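Local coordinates for heat shock protein, putative (Plasmodium falciparum, PDB 1Y6Z) that probably acts as an ATP-dependent Hsp90-family chaperone that binds unfolded proteins, represented here by its middle domain, at residues E69-I73 / D84-I90; R92-F96 / F154-L158; M197-Q201 / L227-V231. One frame throughout, in Å; residues are numbered along the deposited sequence.

Contact 1. Residues E69-I73 / D84-I90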
loop_
_atom_site.group_PDB
_atom_site.type_symbol
_atom_site.label_atom_id
_atom_site.label_comp_id
_atom_site.label_asym_id
_atom_site.label_seq_id
_atom_site.Cartn_x
_atom_site.Cartn_y
_atom_site.Cartn_z
ATOM N N GLU B 69 28.263 9.873 4.599
ATOM C CA GLU B 69 28.196 9.539 6.004
ATOM C C GLU B 69 26.838 8.975 6.370
ATOM O O GLU B 69 26.702 8.267 7.383
ATOM C CB GLU B 69 28.467 10.783 6.826
ATOM C CG GLU B 69 29.797 11.453 6.498
ATOM C CD GLU B 69 30.070 12.657 7.373
ATOM O OE1 GLU B 69 29.776 12.579 8.589
ATOM O OE2 GLU B 69 30.576 13.674 6.847
ATOM N N SER B 70 25.849 9.289 5.526
ATOM C CA SER B 70 24.435 8.976 5.746
ATOM C C SER B 70 23.998 9.132 7.204
ATOM O O SER B 70 23.857 8.142 7.939
ATOM C CB SER B 70 24.089 7.597 5.185
ATOM O OG SER B 70 22.880 7.684 4.444
ATOM N N ARG B 71 23.784 10.379 7.613
ATOM C CA ARG B 71 23.420 10.694 8.998
ATOM C C ARG B 71 21.944 10.411 9.307
ATOM O O ARG B 71 21.566 9.257 9.567
ATOM C CB ARG B 71 23.770 12.165 9.328
ATOM C CG ARG B 71 25.270 12.518 9.279
ATOM C CD ARG B 71 26.102 11.630 10.210
ATOM N NE ARG B 71 27.493 12.075 10.276
ATOM C CZ ARG B 71 28.320 11.875 11.307
ATOM N NH1 ARG B 71 27.914 11.224 12.395
ATOM N NH2 ARG B 71 29.572 12.324 11.244
ATOM N N GLY B 72 21.155 11.482 9.346
ATOM C CA GLY B 72 19.702 11.455 9.226
ATOM C C GLY B 72 18.890 10.799 10.292
ATOM O O GLY B 72 18.057 11.442 10.932
ATOM N N ILE B 73 19.063 9.495 10.441
ATOM C CA ILE B 73 18.340 8.756 11.449
ATOM C C ILE B 73 19.215 8.393 12.664
ATOM O O ILE B 73 20.286 7.776 12.540
ATOM C CB ILE B 73 17.657 7.532 10.845
ATOM C CG1 ILE B 73 16.706 7.989 9.698
ATOM C CG2 ILE B 73 16.917 6.785 11.883
ATOM C CD1 ILE B 73 15.867 6.851 9.167
ATOM N N ASP B 84 24.124 8.627 14.917
ATOM C CA ASP B 84 23.213 9.123 13.887
ATOM C C ASP B 84 23.494 8.616 12.451
ATOM O O ASP B 84 23.341 9.346 11.462
ATOM C CB ASP B 84 23.102 10.649 13.969
ATOM C CG ASP B 84 24.426 11.372 13.689
ATOM O OD1 ASP B 84 25.449 10.743 13.268
ATOM O OD2 ASP B 84 24.412 12.621 13.866
ATOM N N LYS B 85 23.893 7.355 12.342
ATOM C CA LYS B 85 24.259 6.774 11.058
ATOM C C LYS B 85 23.408 5.569 10.709
ATOM O O LYS B 85 23.790 4.723 9.884
ATOM C CB LYS B 85 25.753 6.401 11.051
ATOM C CG LYS B 85 26.647 7.586 11.337
ATOM C CD LYS B 85 28.056 7.171 11.694
ATOM C CE LYS B 85 28.987 8.328 11.467
ATOM N NZ LYS B 85 28.563 9.079 10.234
ATOM N N PHE B 86 22.228 5.503 11.307
ATOM C CA PHE B 86 21.354 4.373 11.070
ATOM C C PHE B 86 20.832 4.304 9.610
ATOM O O PHE B 86 20.443 3.233 9.126
ATOM C CB PHE B 86 20.206 4.402 12.059
ATOM C CG PHE B 86 19.408 3.179 12.032
ATOM C CD1 PHE B 86 19.893 2.017 12.625
ATOM C CD2 PHE B 86 18.193 3.138 11.333
ATOM C CE1 PHE B 86 19.147 0.853 12.575
ATOM C CE2 PHE B 86 17.448 1.957 11.271
ATOM C CZ PHE B 86 17.920 0.825 11.900
ATOM N N SER B 87 20.817 5.461 8.941
ATOM C CA SER B 87 20.416 5.584 7.549
ATOM C C SER B 87 21.311 4.847 6.517
ATOM O O SER B 87 20.877 4.611 5.374
ATOM C CB SER B 87 20.345 7.063 7.171
ATOM O OG SER B 87 19.238 7.681 7.799
ATOM N N GLU B 88 22.542 4.507 6.914
ATOM C CA GLU B 88 23.483 3.717 6.082
ATOM C C GLU B 88 22.978 2.304 5.732
ATOM O O GLU B 88 23.490 1.649 4.813
ATOM C CB GLU B 88 24.802 3.530 6.806
ATOM C CG GLU B 88 25.722 4.699 6.832
ATOM C CD GLU B 88 27.082 4.300 7.410
ATOM O OE1 GLU B 88 27.728 3.387 6.826
ATOM O OE2 GLU B 88 27.491 4.888 8.444
ATOM N N SER B 89 22.003 1.827 6.491
ATOM C CA SER B 89 21.422 0.537 6.211
ATOM C C SER B 89 20.049 0.607 5.487
ATOM O O SER B 89 19.517 -0.436 5.049
ATOM C CB SER B 89 21.371 -0.285 7.511
ATOM O OG SER B 89 20.598 0.386 8.494
ATOM N N ILE B 90 19.462 1.805 5.359
ATOM C CA ILE B 90 18.180 1.897 4.645
ATOM C C ILE B 90 18.477 2.277 3.188
ATOM O O ILE B 90 19.576 2.747 2.916
ATOM C CB ILE B 90 17.093 2.800 5.396
ATOM C CG1 ILE B 90 17.323 4.290 5.180
ATOM C CG2 ILE B 90 17.109 2.540 6.908
ATOM C CD1 ILE B 90 16.087 5.144 5.601
#
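The guanidinium of Arg-71 carries the ammonium of Lys-85 over one face and Asp-84 OD1 at its edge. Lys-85 NZ sits above the centre of the group, 3.0 Å from Arg-71 CZ. At the edge, Arg-71 NH1 donates to Asp-84 OD1 at 2.7 Å and 151°. That oxygen lies close to the guanidinium plane and is met on its syn lone pair. The carboxylate plane is turned 80° against the guanidinium. This salt-bridge network sits at the base of the beta-hairpin of strands 73-77 and 80-83 in the Hsp90 middle domain. Glu-69 completes it. Glu-69 OE1 accepts from both Arg-71 NE (2.9 Å) and Arg-71 NH2 (2.7 Å), lying somewhat out of the guanidinium plane. Lys-85 runs alongside Arg-71 in the same direction and bends at its last torsion (chi4 -38°), which lays NZ over the face. The two close positive charges are probably tolerated because carboxylates flank them.

The Phe-86 ring has Ser-89 OG over one face. Ile-73 CG2 approaches Phe-86 CD2 obliquely, at 3.9 Å. Beyond the contact, Phe-86 packs on Leu-121 of helix 121-141, and both Phe-86 and Ile-73 reach Val-101. One backbone bond crosses, from Phe-86 N to Ile-73 O, 3.2 Å long. The side chain of Ser-87 adds a weak one, OG accepting from Ile-73 N at 3.2 Å. Ser-70 O is buried without a polar partner. Deeper in, Ile-73 CD1 meets Ile-90 CD1 at 4.0 Å.

Contact 2. Residues R92-F96 / F154-L158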
loop_
_atom_site.group_PDB
_atom_site.type_symbol
_atom_site.label_atom_id
_atom_site.label_comp_id
_atom_site.label_asym_id
_atom_site.label_seq_id
_atom_site.Cartn_x
_atom_site.Cartn_y
_atom_site.Cartn_z
ATOM N N ARG B 92 19.248 4.141 -0.060
ATOM C CA ARG B 92 19.765 5.511 -0.006
ATOM C C ARG B 92 18.807 6.531 -0.594
ATOM O O ARG B 92 18.955 7.758 -0.357
ATOM C CB ARG B 92 21.118 5.607 -0.716
ATOM C CG ARG B 92 21.034 5.586 -2.239
ATOM C CD ARG B 92 22.463 5.760 -2.867
ATOM N NE ARG B 92 22.385 5.832 -4.323
ATOM C CZ ARG B 92 23.380 6.256 -5.117
ATOM N NH1 ARG B 92 24.544 6.625 -4.600
ATOM N NH2 ARG B 92 23.224 6.296 -6.416
ATOM N N TRP B 93 17.795 6.077 -1.343
ATOM C CA TRP B 93 16.841 7.069 -1.838
ATOM C C TRP B 93 16.076 7.739 -0.665
ATOM O O TRP B 93 15.535 8.812 -0.836
ATOM C CB TRP B 93 15.887 6.513 -2.884
ATOM C CG TRP B 93 14.872 5.610 -2.357
ATOM C CD1 TRP B 93 15.014 4.277 -2.164
ATOM C CD2 TRP B 93 13.535 5.960 -1.905
ATOM N NE1 TRP B 93 13.871 3.763 -1.610
ATOM C CE2 TRP B 93 12.925 4.766 -1.500
ATOM C CE3 TRP B 93 12.788 7.169 -1.867
ATOM C CZ2 TRP B 93 11.586 4.722 -1.003
ATOM C CZ3 TRP B 93 11.441 7.124 -1.418
ATOM C CH2 TRP B 93 10.873 5.908 -0.969
ATOM N N LEU B 94 16.098 7.129 0.515
ATOM C CA LEU B 94 15.471 7.689 1.712
ATOM C C LEU B 94 16.391 8.468 2.651
ATOM O O LEU B 94 15.991 8.759 3.783
ATOM C CB LEU B 94 14.837 6.561 2.528
ATOM C CG LEU B 94 13.571 6.097 1.824
ATOM C CD1 LEU B 94 13.251 4.765 2.444
ATOM C CD2 LEU B 94 12.416 7.152 2.037
ATOM N N THR B 95 17.584 8.812 2.169
ATOM C CA THR B 95 18.605 9.568 2.913
ATOM C C THR B 95 18.071 10.916 3.406
ATOM O O THR B 95 18.594 11.461 4.365
ATOM C CB THR B 95 19.899 9.813 2.075
ATOM O OG1 THR B 95 20.952 10.367 2.909
ATOM C CG2 THR B 95 19.652 10.738 0.886
ATOM N N PHE B 96 17.050 11.444 2.736
ATOM C CA PHE B 96 16.503 12.789 3.117
ATOM C C PHE B 96 15.646 12.718 4.376
ATOM O O PHE B 96 15.385 13.738 4.977
ATOM C CB PHE B 96 15.725 13.457 1.980
ATOM C CG PHE B 96 14.457 12.718 1.592
ATOM C CD1 PHE B 96 14.474 11.748 0.609
ATOM C CD2 PHE B 96 13.246 12.984 2.261
ATOM C CE1 PHE B 96 13.308 11.059 0.209
ATOM C CE2 PHE B 96 12.060 12.248 1.905
ATOM C CZ PHE B 96 12.103 11.322 0.878
ATOM N N PHE B 154 12.289 16.989 -2.994
ATOM C CA PHE B 154 12.703 15.614 -2.764
ATOM C C PHE B 154 12.298 14.624 -3.864
ATOM O O PHE B 154 12.691 13.468 -3.838
ATOM C CB PHE B 154 12.148 15.115 -1.415
ATOM C CG PHE B 154 12.610 15.906 -0.248
ATOM C CD1 PHE B 154 11.686 16.674 0.496
ATOM C CD2 PHE B 154 13.963 15.874 0.160
ATOM C CE1 PHE B 154 12.088 17.456 1.645
ATOM C CE2 PHE B 154 14.406 16.655 1.307
ATOM C CZ PHE B 154 13.445 17.464 2.042
ATOM N N GLY B 155 11.579 15.112 -4.875
ATOM C CA GLY B 155 11.207 14.284 -6.043
ATOM C C GLY B 155 12.371 13.606 -6.737
ATOM O O GLY B 155 12.194 12.511 -7.257
ATOM N N LYS B 156 13.562 14.259 -6.774
ATOM C CA LYS B 156 14.732 13.628 -7.350
ATOM C C LYS B 156 15.063 12.332 -6.627
ATOM O O LYS B 156 15.474 11.352 -7.265
ATOM C CB LYS B 156 15.949 14.582 -7.331
ATOM C CG LYS B 156 16.235 15.179 -5.915
ATOM C CD LYS B 156 17.250 16.350 -6.026
ATOM C CE LYS B 156 17.911 16.585 -4.665
ATOM N NZ LYS B 156 19.016 17.687 -4.820
ATOM N N TYR B 157 14.862 12.306 -5.292
ATOM C CA TYR B 157 15.177 11.082 -4.506
ATOM C C TYR B 157 14.209 9.944 -4.873
ATOM O O TYR B 157 14.593 8.807 -4.961
ATOM C CB TYR B 157 15.131 11.358 -3.000
ATOM C CG TYR B 157 16.299 12.183 -2.598
ATOM C CD1 TYR B 157 16.170 13.541 -2.377
ATOM C CD2 TYR B 157 17.551 11.616 -2.519
ATOM C CE1 TYR B 157 17.326 14.319 -2.005
ATOM C CE2 TYR B 157 18.721 12.384 -2.131
ATOM C CZ TYR B 157 18.597 13.703 -1.883
ATOM O OH TYR B 157 19.742 14.485 -1.596
ATOM N N LEU B 158 12.967 10.299 -5.050
ATOM C CA LEU B 158 11.950 9.272 -5.403
ATOM C C LEU B 158 12.280 8.665 -6.761
ATOM O O LEU B 158 12.210 7.444 -6.940
ATOM C CB LEU B 158 10.585 9.920 -5.369
ATOM C CG LEU B 158 9.891 9.944 -4.001
ATOM C CD1 LEU B 158 10.650 10.748 -2.905
ATOM C CD2 LEU B 158 8.438 10.489 -4.191
#
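The 3-10 turn at Trp-93 and the loop after it lie against helix 145-164 near a kink in the helix, with Trp-93 CA and Tyr-157 CA 5.1 Å apart. Phe-96, Phe-154 and Tyr-157 form a buried aromatic cluster in the Hsp90 middle domain. It joins the loop leading into strand 98-103 to the helix.

Phe-96 and Phe-154 make an offset stack, ring centroids 4.7 Å apart and planes at 24°. Phe-154 CB also stands squarely over the Phe-96 face, a CH-pi contact 4.2 Å from the centroid. Phe-96 CG falls between its own backbone N and carbonyl carbon (chi1 65°), which directs the ring at the helix. Phe-96 CD1 lies 3.7 Å from Tyr-157 CB, and the two rings meet obliquely.

Thr-95 turns its methyl to the phenol, with CG2 at 3.6 Å from Tyr-157 CE2. The phenol hydroxyl is hydrogen-bonded to Met-65 O. Trp-93 CB rests 3.4 Å from Tyr-157 O, while its indole NE1 is hydrogen-bonded to Asp-165 OD2. Trp-93 O is buried with no polar partner. Leu-158 CD1 reaches two rings: it lies 4.1 Å from Phe-96 CZ and, near the indole plane, 4.0 Å from Trp-93 CZ3.

Contact 3. Residues M197-Q201 / L227-V231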
loop_
_atom_site.group_PDB
_atom_site.type_symbol
_atom_site.label_atom_id
_atom_site.label_comp_id
_atom_site.label_asym_id
_atom_site.label_seq_id
_atom_site.Cartn_x
_atom_site.Cartn_y
_atom_site.Cartn_z
ATOM N N MET B 197 -5.169 7.894 -21.541
ATOM C CA MET B 197 -4.676 7.204 -22.750
ATOM C C MET B 197 -5.801 7.047 -23.785
ATOM O O MET B 197 -6.938 6.782 -23.443
ATOM C CB MET B 197 -4.076 5.821 -22.440
ATOM C CG MET B 197 -2.714 5.809 -21.655
ATOM S SD MET B 197 -2.031 4.197 -21.291
ATOM C CE MET B 197 -1.365 3.677 -22.842
ATOM N N LYS B 198 -5.466 7.237 -25.043
ATOM C CA LYS B 198 -6.440 7.005 -26.105
ATOM C C LYS B 198 -6.815 5.518 -26.240
ATOM O O LYS B 198 -6.198 4.624 -25.627
ATOM C CB LYS B 198 -5.920 7.581 -27.426
ATOM C CG LYS B 198 -5.651 9.064 -27.410
ATOM C CD LYS B 198 -6.920 9.875 -27.119
ATOM C CE LYS B 198 -6.845 11.286 -27.711
ATOM N NZ LYS B 198 -6.019 12.234 -26.897
ATOM N N GLU B 199 -7.833 5.267 -27.063
ATOM C CA GLU B 199 -8.518 3.986 -27.107
ATOM C C GLU B 199 -7.616 2.798 -27.382
ATOM O O GLU B 199 -7.661 1.790 -26.636
ATOM C CB GLU B 199 -9.663 4.038 -28.129
ATOM C CG GLU B 199 -10.689 5.097 -27.739
ATOM C CD GLU B 199 -12.104 4.543 -27.647
ATOM O OE1 GLU B 199 -12.631 4.091 -28.696
ATOM O OE2 GLU B 199 -12.696 4.592 -26.528
ATOM N N ASP B 200 -6.827 2.926 -28.451
ATOM C CA ASP B 200 -5.894 1.905 -28.916
ATOM C C ASP B 200 -4.444 2.245 -28.555
ATOM O O ASP B 200 -3.509 1.620 -29.081
ATOM C CB ASP B 200 -6.012 1.752 -30.445
ATOM C CG ASP B 200 -7.465 1.631 -30.923
ATOM O OD1 ASP B 200 -8.304 1.056 -30.189
ATOM O OD2 ASP B 200 -7.760 2.138 -32.033
ATOM N N GLN B 201 -4.251 3.237 -27.677
ATOM C CA GLN B 201 -2.903 3.571 -27.156
ATOM C C GLN B 201 -2.550 2.525 -26.148
ATOM O O GLN B 201 -3.315 2.293 -25.223
ATOM C CB GLN B 201 -2.857 4.932 -26.456
ATOM C CG GLN B 201 -1.414 5.287 -25.971
ATOM C CD GLN B 201 -1.324 6.636 -25.268
ATOM O OE1 GLN B 201 -2.278 7.387 -25.236
ATOM N NE2 GLN B 201 -0.166 6.928 -24.680
ATOM N N LEU B 227 -1.091 11.135 -33.590
ATOM C CA LEU B 227 -2.013 10.219 -32.884
ATOM C C LEU B 227 -2.754 10.850 -31.688
ATOM O O LEU B 227 -3.617 10.202 -31.088
ATOM C CB LEU B 227 -1.295 8.926 -32.477
ATOM C CG LEU B 227 -1.160 7.913 -33.634
ATOM C CD1 LEU B 227 -0.051 6.855 -33.414
ATOM C CD2 LEU B 227 -2.466 7.255 -33.923
ATOM N N ASN B 228 -2.459 12.128 -31.400
ATOM C CA ASN B 228 -2.979 12.829 -30.222
ATOM C C ASN B 228 -2.643 12.090 -28.920
ATOM O O ASN B 228 -3.451 12.044 -27.980
ATOM C CB ASN B 228 -4.489 13.014 -30.342
ATOM C CG ASN B 228 -4.867 13.986 -31.464
ATOM O OD1 ASN B 228 -4.614 15.188 -31.360
ATOM N ND2 ASN B 228 -5.422 13.451 -32.558
ATOM N N TYR B 229 -1.495 11.436 -28.900
ATOM C CA TYR B 229 -1.049 10.748 -27.673
ATOM C C TYR B 229 -0.316 11.772 -26.796
ATOM O O TYR B 229 0.361 12.678 -27.325
ATOM C CB TYR B 229 -0.151 9.558 -28.004
ATOM C CG TYR B 229 -0.842 8.357 -28.628
ATOM C CD1 TYR B 229 -2.237 8.314 -28.788
ATOM C CD2 TYR B 229 -0.086 7.264 -29.073
ATOM C CE1 TYR B 229 -2.868 7.209 -29.367
ATOM C CE2 TYR B 229 -0.710 6.125 -29.650
ATOM C CZ TYR B 229 -2.093 6.117 -29.793
ATOM O OH TYR B 229 -2.718 5.021 -30.354
ATOM N N ASP B 230 -0.453 11.671 -25.465
ATOM C CA ASP B 230 0.426 12.469 -24.611
ATOM C C ASP B 230 1.801 11.828 -24.545
ATOM O O ASP B 230 1.947 10.615 -24.727
ATOM C CB ASP B 230 -0.172 12.701 -23.201
ATOM C CG ASP B 230 0.496 13.886 -22.459
ATOM O OD1 ASP B 230 1.221 14.670 -23.092
ATOM O OD2 ASP B 230 0.260 14.046 -21.233
ATOM N N VAL B 231 2.805 12.662 -24.272
ATOM C CA VAL B 231 4.173 12.239 -24.099
ATOM C C VAL B 231 4.755 13.009 -22.917
ATOM O O VAL B 231 4.690 14.233 -22.852
ATOM C CB VAL B 231 5.043 12.561 -25.336
ATOM C CG1 VAL B 231 6.511 12.202 -25.105
ATOM C CG2 VAL B 231 4.549 11.778 -26.524
HETATM O O HOH W 1 -2.043 9.967 -24.318
#
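Lys-198 to Gln-201 form a type I beta turn that faces the chain leaving helix 222-226. The turn is closed by Gln-201 N donating to Lys-198 O at 3.1 Å. On the other side, Asn-228 ends the helix in a Schellman motif with positive phi (56°). The CA atoms of Lys-198 and Tyr-229 are 6.7 Å apart.

Tyr-229 has the largest share of the contact. Its ring is sandwiched between Gln-201 on one face and Leu-227 CB, from its own segment, on the other. Gln-201 CG sits over the ring centre in a CH-pi contact, 3.8 Å from the centroid. The Gln-201 side chain is fully extended, with CG anti to the backbone N (chi1 -178°). It therefore slides along the ring toward the Tyr-229 backbone, and its amide ends up stacked at 13° to the ring plane. Lys-198 CB comes in obliquely, 3.6 Å from Tyr-229 CE1.

Both segments lead into neighbouring parallel strands, 204-208 and 231-234, which are joined by a beta-alpha-beta crossover. The contact lies at the surface where these strands are entered. Tyr-229 also packs on Tyr-205, and Glu-199 touches Gln-44 of the second subunit.

Polar bonds fix the stacked amide. Gln-201 OE1 accepts from Lys-198 N at 3.2 Å. The same oxygen accepts from water 1 at 2.7 Å. That water accepts from Asp-230 N at 2.6 Å and so bridges the two segments. Gln-201 NE2 donates to Cys-203 O. The carboxylate of Asp-230 is held by Ser-180 OG and Asn-182 N. Lys-198, bent at chi2 and chi4, spans to the helix end, where its NZ donates to Asn-228 O at 2.8 Å in the carbonyl plane.

In the fold
The three contacts follow one another in series along the chain. Contacts 1 and 2 are neighbours, with centres about 13 Å apart, and they touch through Ser-70 and Thr-95. Segments 84-90 and 92-96 belong to the same connection between strands 80-83 and 98-103, and both pack on helix 121-141. Contact 1 lies at the end of the hairpin 73-77/80-83, on one edge of the five-stranded mixed sheet. Contact 2, near the chain's centre, ties that part to helix 145-164. Contact 3 belongs to the three-stranded parallel sheet, its centre about 44 Å from that of contact 1 and about 31 Å from that of contact 2. The middle domain is thus built of two sheet-based parts with helices between them.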